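Local coordinates for protein MgGH51 (Meripilus giganteus, PDB 6ZPV) that hydrolyses terminal, non-reducing alpha-L-arabinofuranoside residues from arabinosides, as a fungal glycosidase of family GH51, at residues L269-L272 with E273-F277; T298-E302 with N303-P307; P388-S391 with P392-S396; Y612-P615 with A616-S620. All blocks are in the same frame, centred on the assembly; numbering follows the deposited sequence.

Contact 1 (L269-L272 with E273-F277); sequences LGLL and EYLQF
Gly270 and Glu273 close the N-terminal end of helix 271-281, the helix that precedes strand 284-289 in the (beta/alpha)8 barrel. Gly270 is the N-cap residue. Glu273, three residues on, folds its side chain back to the cap, and Gly270 N donates to Glu273 OE1 at 2.8 Å. This is the side-chain-to-backbone half of a capping box; a glycine has no side chain to make the other half. The bond is bent, 136° at the hydrogen, and reaches OE1 on its anti side, out of the carboxylate plane. A bend at chi2 (78°) brings the carboxylate round to the cap. Water 1 donates to Glu273 OE1 at 2.7 Å and accepts from Leu272 N at 2.9 Å, so it ties a second amide of the first turn to the same oxygen. Glu273 OE2 is held by a salt bridge to Arg254 and a bond from Asn207.
The helix proper starts with Tyr274 N to Gly270 O, 3.0 Å and nearly straight. The Tyr274 ring carries Leu269 over one face, with CG 4.1 Å from the ring centroid in a CH-pi contact. The two side chains cross at about a right angle. Tyr274 also meets the ring of Phe227. On another side of the helix, Leu271 CG touches Leu275 CD1 at 4.0 Å, and both leucines pack against helix 306-320. The carboxylate lies where the helix dipole is positive, so charge, cap and Arg254 together probably favour its ionised form.

Contact 2 (T298-E302 with N303-P307); sequences TSLAE and NQLAP
Gln304 OE1 takes a hydrogen bond from Ala301 N at 2.9 Å. The amide arrives in the carbonyl plane, on a lone pair, and the bond is fairly straight at 161°. Water 2 also lies close to this oxygen, 2.8 Å from Gln304 OE1. The Gln304 side chain leaves with CG beside its own backbone N (chi1 -65°) and then runs extended, which carries the amide back over Ala301. Ala301 CB sits 3.5 Å from Gln304 OE1, with Asn303 OD1 near the same methyl.
The backbone answers in the other direction. Gln304 N donates to Ala301 O at 2.9 Å, from above the carbonyl plane. The same two residues are thus joined twice, once through the side chain and once through the main chain. Residues 301-304 form a type I turn, part of a short 3-10 segment ahead of helix 306-320 of the barrel. A weak bond from Leu305 N to Glu302 O, 3.3 Å, adds the next turn. Water 3 donates to Glu302 O and accepts weakly from Ala306 N, so it spans the join to the helix.
Under the turn, Leu300 CB makes an apolar contact with Leu305 CD2 at 3.8 Å. Leu300 CD2 lies beside the amide oxygen of Gln304, and these two side chains cross at about a right angle. Leu305 packs on Tyr361 of helix 359-373, whose hydroxyl is bonded to Leu300 O. Glu302 OE2 lies close to Asp365 OD2, a pair of like charges. Pro307, in helix 306-320, touches an N-acetylglucosamine of a bound glycan.

Contact 3 (P388-S391 with P392-S396); sequences PVLS and PVPQS. With MAN (alpha-D-mannopyranose), chain B.
The flat group here is the cis peptide between Ser391 and Pro392. At one edge Pro392 CD lies 2.8 Å from Ser391 O. At the other, Ser391 CA and Pro392 CA come within 3.0 Å, which reverses the chain. Beyond the bend, the puckered ring of Pro394 turns its CG corner to Leu390. Leu390 CD1 lies 3.8 Å from Pro394 CG, and Leu390 CB lies 4.0 Å from the same CG. The two side chains cross at about a right angle. Leu390 reaches the ring with CG beside its own backbone N (chi1 -55°) and an extended end.
Residues 390-393 fit a type VIb turn, with a cis proline at the third position. Such a turn needs no closing hydrogen bond: Leu390 O stands 3.9 Å from Val393 N. The proline geometry and the packing of Leu390 on Pro394 probably hold the bend, with the bond from Trp363 NE1 to Pro392 O. With an alanine here in place of Pro392, the peptide would probably turn trans, opening the turn and pulling Leu390 away from Pro394.
Val389, just before the turn, and Val393, its last residue, belong to a glycan pocket with Trp386, Asn387, Gln419, Asn421 and Thr423. Val389 CG2 approaches O6 of a mannose at 3.7 Å, a light contact at the sugar's hydroxymethyl group. Each valine also touches an N-acetylglucosamine.
The loop joins strand 378-381 to strand 396-403 of the parallel barrel. Helix 359-373 supports it: Leu390 packs on Tyr359 and Trp363, Pro392 on Val367. Leu390 and Pro394 both rest on Ala381 of strand 378-381, and Ser396 then enters the sheet.

Contact 4 (Y612-P615 with A616-S620); sequences YNAP and AFSVS
Tyr612 and Ser620 meet on the packed side of a turn between strands 609-614 and 618-625. Their hydroxyls are hydrogen-bonded, Tyr612 OH to Ser620 OG at 2.7 Å. The serine oxygen lies at the edge of the ring, near its plane. Tyr612 CG stands opposite the backbone N (chi1 179°), which sends the ring toward strand 618-625, where it also packs on Leu578 and Val580 of strand 575-582 and Ile552 of strand 547-554. Nearer the bend, Ser618 OG donates to Pro615 O at 2.6 Å, and Pro615 CD lies 3.5 Å from Ser618 OG.
The looser side is the bend itself, where Pro615 and Ala616 are partly exposed. Phe617 turns away from strand 609-614 and packs on Val454 and Thr458 of helix 454-469. Phe617 and Ser618 form a G1 beta bulge opposite Asn554, and Phe617 has the positive phi (50°) of that bulge.
The strands belong to different sheets of the C-terminal domain, so the turn bridges from one to the other. A phenylalanine in place of Tyr612 would probably keep the apolar packing but leave Ser620 OG without its phenolic mate. Ser620 thus gives a polar link between the sheets, and Ser618 ties the bend to its strand.

In the fold
Contacts 1, 2 and 3 belong to the barrel and follow one another along the chain; contact 4 lies in the C-terminal domain. Contact 1 is the buried one, its centre about 12 Å from the centre of the chain; the centres of the others are about 28 to 30 Å from it. Contacts 2 and 3 are neighbours, about 9 Å apart at their nearest atoms. Both rest on helix 359-373 and both border glycans. Contacts 1 and 2 each have a side-chain oxygen bonded to a backbone amide three residues earlier, a carboxylate in the buried contact and a neutral amide at the surface. Contact 3 relies on proline and apolar packing, while contact 4 uses two hydroxyl bonds, one between sheets and one across the bend.

Contact 1 (L269-L272 with E273-F277)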
loop_
_atom_site.group_PDB
_atom_site.type_symbol
_atom_site.label_atom_id
_atom_site.label_comp_id
_atom_site.label_asym_id
_atom_site.label_seq_id
_atom_site.Cartn_x
_atom_site.Cartn_y
_atom_site.Cartn_z
ATOM N N LEU A 269 -5.604 5.273 8.493
ATOM C CA LEU A 269 -5.540 3.977 7.823
ATOM C C LEU A 269 -5.080 2.990 8.893
ATOM O O LEU A 269 -3.868 2.848 9.122
ATOM C CB LEU A 269 -4.600 4.012 6.643
ATOM C CG LEU A 269 -4.412 2.684 5.905
ATOM C CD1 LEU A 269 -5.709 2.151 5.399
ATOM C CD2 LEU A 269 -3.401 2.860 4.774
ATOM N N GLY A 270 -6.031 2.409 9.599
ATOM C CA GLY A 270 -5.752 1.548 10.730
ATOM C C GLY A 270 -6.202 0.121 10.527
ATOM O O GLY A 270 -6.650 -0.272 9.434
ATOM N N LEU A 271 -6.027 -0.706 11.562
ATOM C CA LEU A 271 -6.190 -2.159 11.379
ATOM C C LEU A 271 -7.567 -2.488 10.803
ATOM O O LEU A 271 -7.640 -3.379 9.928
ATOM C CB LEU A 271 -5.888 -2.874 12.696
ATOM C CG LEU A 271 -5.936 -4.399 12.669
ATOM C CD1 LEU A 271 -5.090 -5.003 11.545
ATOM C CD2 LEU A 271 -5.470 -4.973 13.985
ATOM N N LEU A 272 -8.666 -1.888 11.302
ATOM C CA LEU A 272 -9.969 -2.291 10.763
ATOM C C LEU A 272 -10.125 -1.829 9.319
ATOM O O LEU A 272 -10.810 -2.530 8.539
ATOM C CB LEU A 272 -11.109 -1.794 11.636
ATOM C CG LEU A 272 -12.471 -2.371 11.342
ATOM C CD1 LEU A 272 -12.522 -3.893 11.476
ATOM C CD2 LEU A 272 -13.515 -1.762 12.259
ATOM N N GLU A 273 -9.606 -0.672 8.942
ATOM C CA GLU A 273 -9.704 -0.219 7.542
ATOM C C GLU A 273 -8.951 -1.170 6.616
ATOM O O GLU A 273 -9.440 -1.511 5.521
ATOM C CB GLU A 273 -9.234 1.210 7.389
ATOM C CG GLU A 273 -10.098 2.263 8.106
ATOM C CD GLU A 273 -9.916 2.406 9.596
ATOM O OE1 GLU A 273 -8.811 2.012 10.064
ATOM O OE2 GLU A 273 -10.805 2.931 10.273
ATOM N N TYR A 274 -7.771 -1.629 7.040
ATOM C CA TYR A 274 -7.042 -2.654 6.265
ATOM C C TYR A 274 -7.919 -3.905 6.090
ATOM O O TYR A 274 -8.084 -4.392 4.970
ATOM C CB TYR A 274 -5.703 -2.997 6.963
ATOM C CG TYR A 274 -4.576 -2.024 6.844
ATOM C CD1 TYR A 274 -3.944 -1.832 5.623
ATOM C CD2 TYR A 274 -4.045 -1.361 7.948
ATOM C CE1 TYR A 274 -2.809 -1.035 5.491
ATOM C CE2 TYR A 274 -2.941 -0.538 7.826
ATOM C CZ TYR A 274 -2.323 -0.368 6.599
ATOM O OH TYR A 274 -1.173 0.377 6.438
ATOM N N LEU A 275 -8.404 -4.433 7.206
ATOM C CA LEU A 275 -9.147 -5.688 7.145
ATOM C C LEU A 275 -10.413 -5.585 6.292
ATOM O O LEU A 275 -10.699 -6.521 5.516
ATOM C CB LEU A 275 -9.497 -6.161 8.567
ATOM C CG LEU A 275 -8.301 -6.487 9.458
ATOM C CD1 LEU A 275 -8.721 -6.655 10.899
ATOM C CD2 LEU A 275 -7.587 -7.733 8.956
ATOM N N GLN A 276 -11.104 -4.458 6.370
ATOM C CA GLN A 276 -12.310 -4.258 5.549
ATOM C C GLN A 276 -11.912 -4.250 4.064
ATOM O O GLN A 276 -12.658 -4.785 3.226
ATOM C CB GLN A 276 -13.042 -2.974 5.949
ATOM C CG GLN A 276 -14.379 -2.834 5.268
ATOM C CD GLN A 276 -15.317 -3.993 5.584
ATOM O OE1 GLN A 276 -15.713 -4.144 6.759
ATOM N NE2 GLN A 276 -15.749 -4.752 4.575
ATOM N N PHE A 277 -10.793 -3.629 3.721
ATOM C CA PHE A 277 -10.342 -3.625 2.317
ATOM C C PHE A 277 -10.058 -5.041 1.831
ATOM O O PHE A 277 -10.396 -5.397 0.689
ATOM C CB PHE A 277 -9.077 -2.771 2.202
ATOM C CG PHE A 277 -8.525 -2.667 0.808
ATOM C CD1 PHE A 277 -9.330 -2.227 -0.238
ATOM C CD2 PHE A 277 -7.193 -2.913 0.554
ATOM C CE1 PHE A 277 -8.831 -2.115 -1.522
ATOM C CE2 PHE A 277 -6.691 -2.758 -0.727
ATOM C CZ PHE A 277 -7.481 -2.319 -1.732
HETATM O O HOH W 1 -9.007 0.775 12.498
#

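Contact 2 (T298-E302 with N303-P307)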
loop_
_atom_site.group_PDB
_atom_site.type_symbol
_atom_site.label_atom_id
_atom_site.label_comp_id
_atom_site.label_asym_id
_atom_site.label_seq_id
_atom_site.Cartn_x
_atom_site.Cartn_y
_atom_site.Cartn_z
ATOM N N THR A 298 18.148 -0.806 18.544
ATOM C CA THR A 298 17.875 -1.371 19.880
ATOM C C THR A 298 16.986 -2.593 19.797
ATOM O O THR A 298 15.845 -2.523 19.288
ATOM C CB THR A 298 17.235 -0.340 20.774
ATOM O OG1 THR A 298 18.151 0.741 20.914
ATOM C CG2 THR A 298 16.906 -0.842 22.144
ATOM N N SER A 299 17.474 -3.688 20.347
ATOM C CA SER A 299 16.686 -4.887 20.643
ATOM C C SER A 299 16.257 -4.832 22.102
ATOM O O SER A 299 17.140 -4.670 22.953
ATOM C CB SER A 299 17.453 -6.155 20.416
ATOM O OG SER A 299 17.829 -6.329 19.032
ATOM N N LEU A 300 15.015 -5.075 22.386
ATOM C CA LEU A 300 14.616 -5.293 23.784
ATOM C C LEU A 300 15.306 -6.530 24.338
ATOM O O LEU A 300 15.453 -7.540 23.614
ATOM C CB LEU A 300 13.118 -5.456 23.854
ATOM C CG LEU A 300 12.306 -4.223 23.476
ATOM C CD1 LEU A 300 10.847 -4.573 23.638
ATOM C CD2 LEU A 300 12.711 -3.013 24.324
ATOM N N ALA A 301 15.687 -6.459 25.589
ATOM C CA ALA A 301 16.235 -7.614 26.278
ATOM C C ALA A 301 15.178 -8.714 26.351
ATOM O O ALA A 301 13.954 -8.443 26.425
ATOM C CB ALA A 301 16.660 -7.194 27.701
ATOM N N GLU A 302 15.624 -9.970 26.474
ATOM C CA GLU A 302 14.671 -11.053 26.565
ATOM C C GLU A 302 13.683 -10.839 27.711
ATOM O O GLU A 302 12.500 -11.166 27.557
ATOM C CB GLU A 302 15.400 -12.384 26.616
ATOM C CG GLU A 302 14.432 -13.534 26.547
ATOM C CD GLU A 302 15.053 -14.826 26.294
ATOM O OE1 GLU A 302 16.295 -14.968 26.486
ATOM O OE2 GLU A 302 14.304 -15.718 25.887
ATOM N N ASN A 303 14.155 -10.387 28.854
ATOM C CA ASN A 303 13.291 -10.235 30.047
ATOM C C ASN A 303 12.378 -9.019 29.945
ATOM O O ASN A 303 11.613 -8.805 30.922
ATOM C CB ASN A 303 14.144 -10.266 31.319
ATOM C CG ASN A 303 14.993 -9.039 31.523
ATOM O OD1 ASN A 303 14.953 -8.067 30.779
ATOM N ND2 ASN A 303 15.744 -9.060 32.631
ATOM N N GLN A 304 12.377 -8.303 28.830
ATOM C CA GLN A 304 11.471 -7.153 28.594
ATOM C C GLN A 304 10.351 -7.491 27.596
ATOM O O GLN A 304 9.495 -6.650 27.340
ATOM C CB GLN A 304 12.291 -5.915 28.073
ATOM C CG GLN A 304 13.377 -5.223 28.995
ATOM C CD GLN A 304 14.128 -4.063 28.283
ATOM O OE1 GLN A 304 14.904 -4.230 27.242
ATOM N NE2 GLN A 304 13.895 -2.821 28.785
ATOM N N LEU A 305 10.384 -8.664 26.970
ATOM C CA LEU A 305 9.499 -8.936 25.831
ATOM C C LEU A 305 8.044 -9.165 26.220
ATOM O O LEU A 305 7.165 -8.942 25.355
ATOM C CB LEU A 305 9.972 -10.134 25.016
ATOM C CG LEU A 305 11.357 -10.014 24.395
ATOM C CD1 LEU A 305 11.711 -11.294 23.660
ATOM C CD2 LEU A 305 11.430 -8.812 23.471
ATOM N N ALA A 306 7.723 -9.668 27.396
ATOM C CA ALA A 306 6.375 -10.196 27.682
ATOM C C ALA A 306 5.270 -9.217 27.320
ATOM O O ALA A 306 4.279 -9.629 26.695
ATOM C CB ALA A 306 6.259 -10.668 29.099
ATOM N N PRO A 307 5.321 -7.923 27.675
ATOM C CA PRO A 307 4.193 -7.041 27.333
ATOM C C PRO A 307 3.990 -6.858 25.826
ATOM O O PRO A 307 2.869 -6.612 25.377
ATOM C CB PRO A 307 4.545 -5.708 28.025
ATOM C CG PRO A 307 5.620 -6.020 29.037
ATOM C CD PRO A 307 6.332 -7.248 28.517
HETATM O O HOH W 2 16.672 -2.654 25.712
HETATM O O HOH W 3 9.925 -11.397 28.709
#

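Contact 3 (P388-S391 with P392-S396)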
loop_
_atom_site.group_PDB
_atom_site.type_symbol
_atom_site.label_atom_id
_atom_site.label_comp_id
_atom_site.label_asym_id
_atom_site.label_seq_id
_atom_site.Cartn_x
_atom_site.Cartn_y
_atom_site.Cartn_z
ATOM N N PRO A 388 20.736 -16.973 11.446
ATOM C CA PRO A 388 20.995 -17.975 12.462
ATOM C C PRO A 388 19.932 -19.044 12.480
ATOM O O PRO A 388 18.825 -18.891 11.975
ATOM C CB PRO A 388 20.887 -17.138 13.752
ATOM C CG PRO A 388 19.906 -16.041 13.413
ATOM C CD PRO A 388 20.210 -15.700 11.966
ATOM N N VAL A 389 20.249 -20.116 13.171
ATOM C CA VAL A 389 19.332 -21.243 13.330
ATOM C C VAL A 389 18.280 -20.921 14.399
ATOM O O VAL A 389 18.617 -20.548 15.501
ATOM C CB VAL A 389 20.107 -22.472 13.736
ATOM C CG1 VAL A 389 19.134 -23.632 13.894
ATOM C CG2 VAL A 389 21.244 -22.752 12.748
ATOM N N LEU A 390 17.009 -20.959 14.019
ATOM C CA LEU A 390 15.889 -20.586 14.873
ATOM C C LEU A 390 15.163 -21.764 15.495
ATOM O O LEU A 390 15.086 -22.821 14.876
ATOM C CB LEU A 390 14.905 -19.714 14.117
ATOM C CG LEU A 390 15.487 -18.461 13.473
ATOM C CD1 LEU A 390 14.401 -17.746 12.649
ATOM C CD2 LEU A 390 16.067 -17.514 14.503
ATOM N N SER A 391 14.612 -21.537 16.684
ATOM C CA SER A 391 13.759 -22.494 17.394
ATOM C C SER A 391 12.540 -21.718 17.871
ATOM O O SER A 391 12.681 -20.691 18.538
ATOM C CB SER A 391 14.525 -23.040 18.585
ATOM O OG SER A 391 13.679 -23.884 19.314
ATOM N N PRO A 392 11.297 -22.163 17.596
ATOM C CA PRO A 392 10.979 -23.344 16.786
ATOM C C PRO A 392 11.422 -23.187 15.326
ATOM O O PRO A 392 11.676 -22.102 14.820
ATOM C CB PRO A 392 9.429 -23.416 16.922
ATOM C CG PRO A 392 9.001 -22.023 17.115
ATOM C CD PRO A 392 10.079 -21.438 17.969
ATOM N N VAL A 393 11.513 -24.320 14.647
ATOM C CA VAL A 393 11.885 -24.357 13.208
ATOM C C VAL A 393 10.850 -23.560 12.442
ATOM O O VAL A 393 9.642 -23.788 12.541
ATOM C CB VAL A 393 11.982 -25.800 12.693
ATOM C CG1 VAL A 393 12.229 -25.799 11.165
ATOM C CG2 VAL A 393 13.055 -26.582 13.389
ATOM N N PRO A 394 11.267 -22.499 11.700
ATOM C CA PRO A 394 10.319 -21.722 10.931
ATOM C C PRO A 394 9.692 -22.561 9.823
ATOM O O PRO A 394 10.428 -23.171 9.045
ATOM C CB PRO A 394 11.120 -20.567 10.347
ATOM C CG PRO A 394 12.366 -20.536 11.108
ATOM C CD PRO A 394 12.620 -21.946 11.584
ATOM N N GLN A 395 8.364 -22.420 9.682
ATOM C CA GLN A 395 7.710 -23.033 8.522
ATOM C C GLN A 395 7.892 -22.212 7.259
ATOM O O GLN A 395 7.733 -22.793 6.162
ATOM C CB GLN A 395 6.240 -23.221 8.821
ATOM C CG GLN A 395 5.989 -24.174 9.969
ATOM C CD GLN A 395 4.543 -24.521 9.964
ATOM O OE1 GLN A 395 3.700 -23.779 10.511
ATOM N NE2 GLN A 395 4.266 -25.640 9.307
ATOM N N SER A 396 8.174 -20.936 7.374
ATOM C CA SER A 396 8.358 -20.037 6.224
ATOM C C SER A 396 9.404 -18.979 6.546
ATOM O O SER A 396 9.546 -18.551 7.728
ATOM C CB SER A 396 7.076 -19.381 5.862
ATOM O OG SER A 396 6.050 -20.253 5.449
HETATM C C1 MAN B . 26.157 -22.980 13.691
HETATM C C2 MAN B . 27.139 -23.312 14.800
HETATM C C3 MAN B . 27.169 -24.829 15.152
HETATM C C4 MAN B . 25.768 -25.306 15.415
HETATM C C5 MAN B . 24.830 -24.976 14.237
HETATM C C6 MAN B . 23.375 -25.474 14.502
HETATM O O2 MAN B . 26.785 -22.558 15.993
HETATM O O3 MAN B . 27.922 -25.014 16.329
HETATM O O4 MAN B . 25.784 -26.713 15.676
HETATM O O5 MAN B . 24.895 -23.562 13.992
HETATM O O6 MAN B . 22.808 -24.651 15.560
#

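Contact 4 (Y612-P615 with A616-S620)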
loop_
_atom_site.group_PDB
_atom_site.type_symbol
_atom_site.label_atom_id
_atom_site.label_comp_id
_atom_site.label_asym_id
_atom_site.label_seq_id
_atom_site.Cartn_x
_atom_site.Cartn_y
_atom_site.Cartn_z
ATOM N N TYR A 612 5.616 -18.779 -31.603
ATOM C CA TYR A 612 5.491 -17.376 -31.175
ATOM C C TYR A 612 6.844 -16.689 -31.314
ATOM O O TYR A 612 7.858 -17.253 -30.821
ATOM C CB TYR A 612 4.995 -17.294 -29.717
ATOM C CG TYR A 612 4.874 -15.867 -29.238
ATOM C CD1 TYR A 612 3.996 -14.980 -29.836
ATOM C CD2 TYR A 612 5.630 -15.398 -28.182
ATOM C CE1 TYR A 612 3.882 -13.692 -29.393
ATOM C CE2 TYR A 612 5.530 -14.109 -27.714
ATOM C CZ TYR A 612 4.642 -13.234 -28.341
ATOM O OH TYR A 612 4.506 -11.934 -27.930
ATOM N N ASN A 613 6.864 -15.504 -31.902
ATOM C CA ASN A 613 8.060 -14.679 -31.962
ATOM C C ASN A 613 7.999 -13.664 -30.825
ATOM O O ASN A 613 7.200 -12.735 -30.872
ATOM C CB ASN A 613 8.226 -13.967 -33.310
ATOM C CG ASN A 613 9.550 -13.186 -33.411
ATOM O OD1 ASN A 613 10.508 -13.204 -32.555
ATOM N ND2 ASN A 613 9.693 -12.443 -34.500
ATOM N N ALA A 614 8.804 -13.870 -29.801
ATOM C CA ALA A 614 8.835 -12.996 -28.607
ATOM C C ALA A 614 9.726 -11.802 -28.876
ATOM O O ALA A 614 10.935 -11.965 -29.018
ATOM C CB ALA A 614 9.329 -13.739 -27.399
ATOM N N PRO A 615 9.167 -10.585 -28.970
ATOM C CA PRO A 615 10.002 -9.428 -29.223
ATOM C C PRO A 615 11.048 -9.233 -28.152
ATOM O O PRO A 615 10.855 -9.632 -26.981
ATOM C CB PRO A 615 9.027 -8.216 -29.302
ATOM C CG PRO A 615 7.715 -8.864 -29.616
ATOM C CD PRO A 615 7.752 -10.218 -28.923
ATOM N N ALA A 616 12.149 -8.557 -28.500
ATOM C CA ALA A 616 13.057 -8.035 -27.473
ATOM C C ALA A 616 12.261 -7.301 -26.386
ATOM O O ALA A 616 11.278 -6.633 -26.701
ATOM C CB ALA A 616 14.027 -7.062 -28.115
ATOM N N PHE A 617 12.681 -7.445 -25.165
ATOM C CA PHE A 617 12.103 -6.726 -24.025
ATOM C C PHE A 617 10.583 -6.877 -24.049
ATOM O O PHE A 617 9.844 -5.878 -24.207
ATOM C CB PHE A 617 12.530 -5.260 -24.000
ATOM C CG PHE A 617 14.025 -5.098 -23.880
ATOM C CD1 PHE A 617 14.739 -5.569 -22.748
ATOM C CD2 PHE A 617 14.750 -4.553 -24.902
ATOM C CE1 PHE A 617 16.102 -5.513 -22.662
ATOM C CE2 PHE A 617 16.145 -4.466 -24.815
ATOM C CZ PHE A 617 16.798 -4.962 -23.703
ATOM N N SER A 618 10.094 -8.094 -23.862
ATOM C CA SER A 618 8.636 -8.322 -23.859
ATOM C C SER A 618 8.208 -9.283 -22.749
ATOM O O SER A 618 8.960 -10.212 -22.376
ATOM C CB SER A 618 8.171 -8.843 -25.202
ATOM O OG SER A 618 8.706 -10.118 -25.533
ATOM N N VAL A 619 6.970 -9.097 -22.318
ATOM C CA VAL A 619 6.265 -10.035 -21.462
ATOM C C VAL A 619 5.005 -10.424 -22.235
ATOM O O VAL A 619 4.221 -9.545 -22.622
ATOM C CB VAL A 619 5.837 -9.449 -20.101
ATOM C CG1 VAL A 619 5.155 -10.511 -19.258
ATOM C CG2 VAL A 619 7.051 -8.862 -19.386
ATOM N N SER A 620 4.798 -11.722 -22.446
ATOM C CA SER A 620 3.674 -12.223 -23.250
ATOM C C SER A 620 2.936 -13.293 -22.476
ATOM O O SER A 620 3.567 -14.105 -21.770
ATOM C CB SER A 620 4.120 -12.757 -24.592
ATOM O OG SER A 620 4.926 -11.807 -25.292
#